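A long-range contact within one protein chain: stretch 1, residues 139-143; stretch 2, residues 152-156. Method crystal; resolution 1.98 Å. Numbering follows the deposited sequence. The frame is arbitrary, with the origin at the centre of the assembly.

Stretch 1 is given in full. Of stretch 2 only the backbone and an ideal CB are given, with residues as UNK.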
ATOM      1  N   GLY A 139     -26.458   7.768 -30.961  1.00 25.92           N
ATOM      2  CA  GLY A 139     -26.226   9.089 -31.515  1.00 24.58           C
ATOM      3  C   GLY A 139     -24.833   9.667 -31.296  1.00 22.99           C
ATOM      4  O   GLY A 139     -24.679  10.879 -31.157  1.00 23.53           O
ATOM      5  N   ARG A 140     -23.823   8.813 -31.304  1.00 22.74           N
ATOM      6  CA  ARG A 140     -22.437   9.274 -31.183  1.00 22.39           C
ATOM      7  C   ARG A 140     -22.030  10.003 -32.453  1.00 22.98           C
ATOM      8  O   ARG A 140     -22.586   9.733 -33.522  1.00 22.72           O
ATOM      9  CB  ARG A 140     -21.498   8.133 -30.822  1.00 22.26           C
ATOM     10  CG  ARG A 140     -21.622   7.781 -29.329  1.00 22.38           C
ATOM     11  CD  ARG A 140     -20.776   6.616 -28.894  1.00 19.50           C
ATOM     12  NE  ARG A 140     -21.039   6.369 -27.484  1.00 17.93           N
ATOM     13  CZ  ARG A 140     -20.285   5.637 -26.674  1.00 16.87           C
ATOM     14  NH1 ARG A 140     -19.185   5.012 -27.106  1.00 13.61           N
ATOM     15  NH2 ARG A 140     -20.661   5.498 -25.407  1.00 19.78           N
ATOM     16  N   PRO A 141     -21.090  10.957 -32.332  1.00 22.55           N
ATOM     17  CA  PRO A 141     -20.790  11.856 -33.452  1.00 22.13           C
ATOM     18  C   PRO A 141     -19.976  11.187 -34.559  1.00 21.10           C
ATOM     19  O   PRO A 141     -19.067  10.423 -34.295  1.00 20.52           O
ATOM     20  CB  PRO A 141     -19.975  12.991 -32.795  1.00 22.22           C
ATOM     21  CG  PRO A 141     -19.903  12.677 -31.323  1.00 22.52           C
ATOM     22  CD  PRO A 141     -20.181  11.198 -31.196  1.00 22.67           C
ATOM     23  N   ASN A 142     -20.291  11.520 -35.801  1.00 20.45           N
ATOM     24  CA  ASN A 142     -19.577  10.990 -36.931  1.00 20.49           C
ATOM     25  C   ASN A 142     -18.326  11.823 -37.284  1.00 20.25           C
ATOM     26  O   ASN A 142     -17.222  11.274 -37.487  1.00 21.04           O
ATOM     27  CB  ASN A 142     -20.552  10.937 -38.109  1.00 21.09           C
ATOM     28  CG  ASN A 142     -21.316   9.646 -38.168  1.00 21.20           C
ATOM     29  OD1 ASN A 142     -20.935   8.644 -37.584  1.00 22.75           O
ATOM     30  ND2 ASN A 142     -22.408   9.659 -38.904  1.00 28.09           N
ATOM     31  N   TYR A 143     -18.498  13.139 -37.353  1.00 18.87           N
ATOM     32  CA  TYR A 143     -17.460  14.019 -37.873  1.00 19.80           C
ATOM     33  C   TYR A 143     -17.168  15.217 -36.980  1.00 19.38           C
ATOM     34  O   TYR A 143     -17.978  16.127 -36.880  1.00 20.54           O
ATOM     35  CB  TYR A 143     -17.824  14.477 -39.300  1.00 18.77           C
ATOM     36  CG  TYR A 143     -18.284  13.343 -40.214  1.00 18.30           C
ATOM     37  CD1 TYR A 143     -17.429  12.291 -40.524  1.00 18.74           C
ATOM     38  CD2 TYR A 143     -19.581  13.332 -40.773  1.00 17.88           C
ATOM     39  CE1 TYR A 143     -17.833  11.254 -41.399  1.00 21.69           C
ATOM     40  CE2 TYR A 143     -20.014  12.270 -41.620  1.00 16.97           C
ATOM     41  CZ  TYR A 143     -19.117  11.248 -41.941  1.00 20.51           C
ATOM     42  OH  TYR A 143     -19.489  10.179 -42.749  1.00 20.75           O
ATOM     43  N   UNK A 152     -16.065   8.912 -36.551  1.00 15.47           N
ATOM     44  CA  UNK A 152     -16.954   7.873 -35.995  1.00 14.93           C
ATOM     45  C   UNK A 152     -16.578   7.673 -34.500  1.00 14.64           C
ATOM     46  O   UNK A 152     -16.208   6.586 -34.045  1.00 14.69           O
ATOM     47  CB  UNK A 152     -16.829   6.564 -36.777  1.00 14.93           C
ATOM     48  N   UNK A 153     -16.708   8.771 -33.770  1.00 14.65           N
ATOM     49  CA  UNK A 153     -16.124   8.951 -32.445  1.00 14.68           C
ATOM     50  C   UNK A 153     -16.810   8.048 -31.417  1.00 14.94           C
ATOM     51  O   UNK A 153     -18.005   8.187 -31.195  1.00 15.28           O
ATOM     52  CB  UNK A 153     -16.226  10.416 -32.014  1.00 14.68           C
ATOM     53  N   UNK A 154     -16.037   7.152 -30.809  1.00 14.44           N
ATOM     54  CA  UNK A 154     -16.543   6.187 -29.851  1.00 15.83           C
ATOM     55  C   UNK A 154     -17.497   5.151 -30.422  1.00 16.13           C
ATOM     56  O   UNK A 154     -18.176   4.446 -29.653  1.00 15.88           O
ATOM     57  CB  UNK A 154     -17.246   6.934 -28.716  1.00 15.83           C
ATOM     58  N   UNK A 155     -17.532   5.019 -31.757  1.00 15.15           N
ATOM     59  CA  UNK A 155     -18.471   4.080 -32.381  1.00 15.52           C
ATOM     60  C   UNK A 155     -17.922   2.687 -32.452  1.00 14.89           C
ATOM     61  O   UNK A 155     -18.127   1.903 -31.522  1.00 16.85           O
ATOM     62  CB  UNK A 155     -18.841   4.548 -33.790  1.00 15.52           C
ATOM     63  N   UNK A 156     -17.173   2.357 -33.505  1.00 13.60           N
ATOM     64  CA  UNK A 156     -16.532   1.067 -33.531  1.00 12.70           C
ATOM     65  C   UNK A 156     -15.385   0.936 -32.515  1.00 12.54           C
ATOM     66  O   UNK A 156     -15.091  -0.164 -32.026  1.00 11.21           O
ATOM     67  CB  UNK A 156     -16.009   0.795 -34.943  1.00 12.70           C
TER

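Position 152 has phi/psi of 60/60, a left-handed region that glycine or asparagine enters most easily but that other residues can adopt. Its CA-to-CB bond points away from stretch 1, and the ideal CB of 152 lies 4.7 Å from N142 OD1, so a small side chain would add little. A long or aromatic one could fold back so that its end reaches N142 and the Y143 ring. The backbone is already anchored: the N at 152 donates to N142 O at 2.8 Å and a nearly linear 177°. The residue is F152. With chi1 at -50° (m), its ring returns to stretch 1; F152 CD1 comes to 3.2 Å from N142 OD1, which sits at the ring edge, near its plane. F152 CZ lies 3.8 Å from Y143 CE1, and the two rings meet obliquely, centroids 5.4 Å apart and planes at 62°.

At 153 the CA-to-CB bond points toward stretch 1, with the ideal CB of 153 lying 3.6 Å from P141 O. The N at 153 donates a hydrogen bond to P141 O (2.9 Å, 147°), and the proline ring lies alongside, so the site suits an apolar side chain of moderate size: valine, isoleucine, leucine or methionine. The residue is I153, in the m, m rotamer; I153 CB packs 4.1 Å from P141 CD.

Position 154 has phi/psi of 66/15; positive phi by itself favours glycine, with asparagine a possible alternative. Here the contact adds its own argument: a CB at 154 would point toward stretch 1 and stand only 3.2 Å from R140 NH1, a tight approach. The residue is G154. R140 NH1 donates to G154 O at 2.8 Å and 154°, the oxygen lying at the edge of the guanidinium, near its plane.

At 155 the bond points sideways, and the ideal CB of 155 is 5.4 Å from R140 CB. The N at 155 donates a hydrogen bond to F152 O at 3.1 Å, closing a type II turn that begins at 152. Stretch 1 offers two acceptors farther out, R140 O and N142 OD1, so a long donor such as lysine or arginine would suit, and glutamine might. The residue is K155. Its chain passes R140, K155 CG lying 4.0 Å from R140 CB and K155 CE 3.3 Å from R140 O, before K155 NZ donates to N142 OD1 at 3.0 Å.

Position 156 has no stretch 1 atom within 5.5 Å of its ideal CB, so this contact sets no preference. The residue is R156, whose guanidinium is hydrogen-bonded elsewhere in the structure.

Stretch 2 (152-156) FIGKR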
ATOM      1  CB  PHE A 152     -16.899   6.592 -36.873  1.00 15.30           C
ATOM      2  CG  PHE A 152     -17.092   6.885 -38.369  1.00 14.42           C
ATOM      3  CD1 PHE A 152     -18.293   7.442 -38.825  1.00 16.20           C
ATOM      4  CD2 PHE A 152     -16.063   6.692 -39.276  1.00 12.40           C
ATOM      5  CE1 PHE A 152     -18.495   7.736 -40.191  1.00 18.73           C
ATOM      6  CE2 PHE A 152     -16.252   7.002 -40.655  1.00 14.91           C
ATOM      7  CZ  PHE A 152     -17.461   7.519 -41.098  1.00 13.90           C
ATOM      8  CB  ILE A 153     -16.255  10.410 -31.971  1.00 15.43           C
ATOM      9  CG1 ILE A 153     -15.817  11.411 -33.056  1.00 14.62           C
ATOM     10  CG2 ILE A 153     -15.387  10.612 -30.713  1.00 15.11           C
ATOM     11  CD1 ILE A 153     -14.393  11.183 -33.507  1.00 14.97           C
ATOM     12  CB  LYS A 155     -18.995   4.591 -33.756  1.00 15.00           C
ATOM     13  CG  LYS A 155     -19.767   5.878 -33.624  1.00 17.03           C
ATOM     14  CD  LYS A 155     -20.540   6.167 -34.912  1.00 19.67           C
ATOM     15  CE  LYS A 155     -21.898   6.776 -34.685  1.00 24.26           C
ATOM     16  NZ  LYS A 155     -22.665   6.819 -35.979  1.00 25.05           N
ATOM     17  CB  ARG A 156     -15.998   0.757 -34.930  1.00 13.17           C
ATOM     18  CG  ARG A 156     -15.582  -0.696 -35.057  1.00 10.15           C
ATOM     19  CD  ARG A 156     -15.091  -0.990 -36.520  1.00 14.85           C
ATOM     20  NE  ARG A 156     -13.775  -0.407 -36.836  1.00 12.11           N
ATOM     21  CZ  ARG A 156     -12.595  -0.882 -36.437  1.00 12.46           C
ATOM     22  NH1 ARG A 156     -11.521  -0.248 -36.804  1.00 14.03           N
ATOM     23  NH2 ARG A 156     -12.463  -1.973 -35.658  1.00 14.31           N
TER
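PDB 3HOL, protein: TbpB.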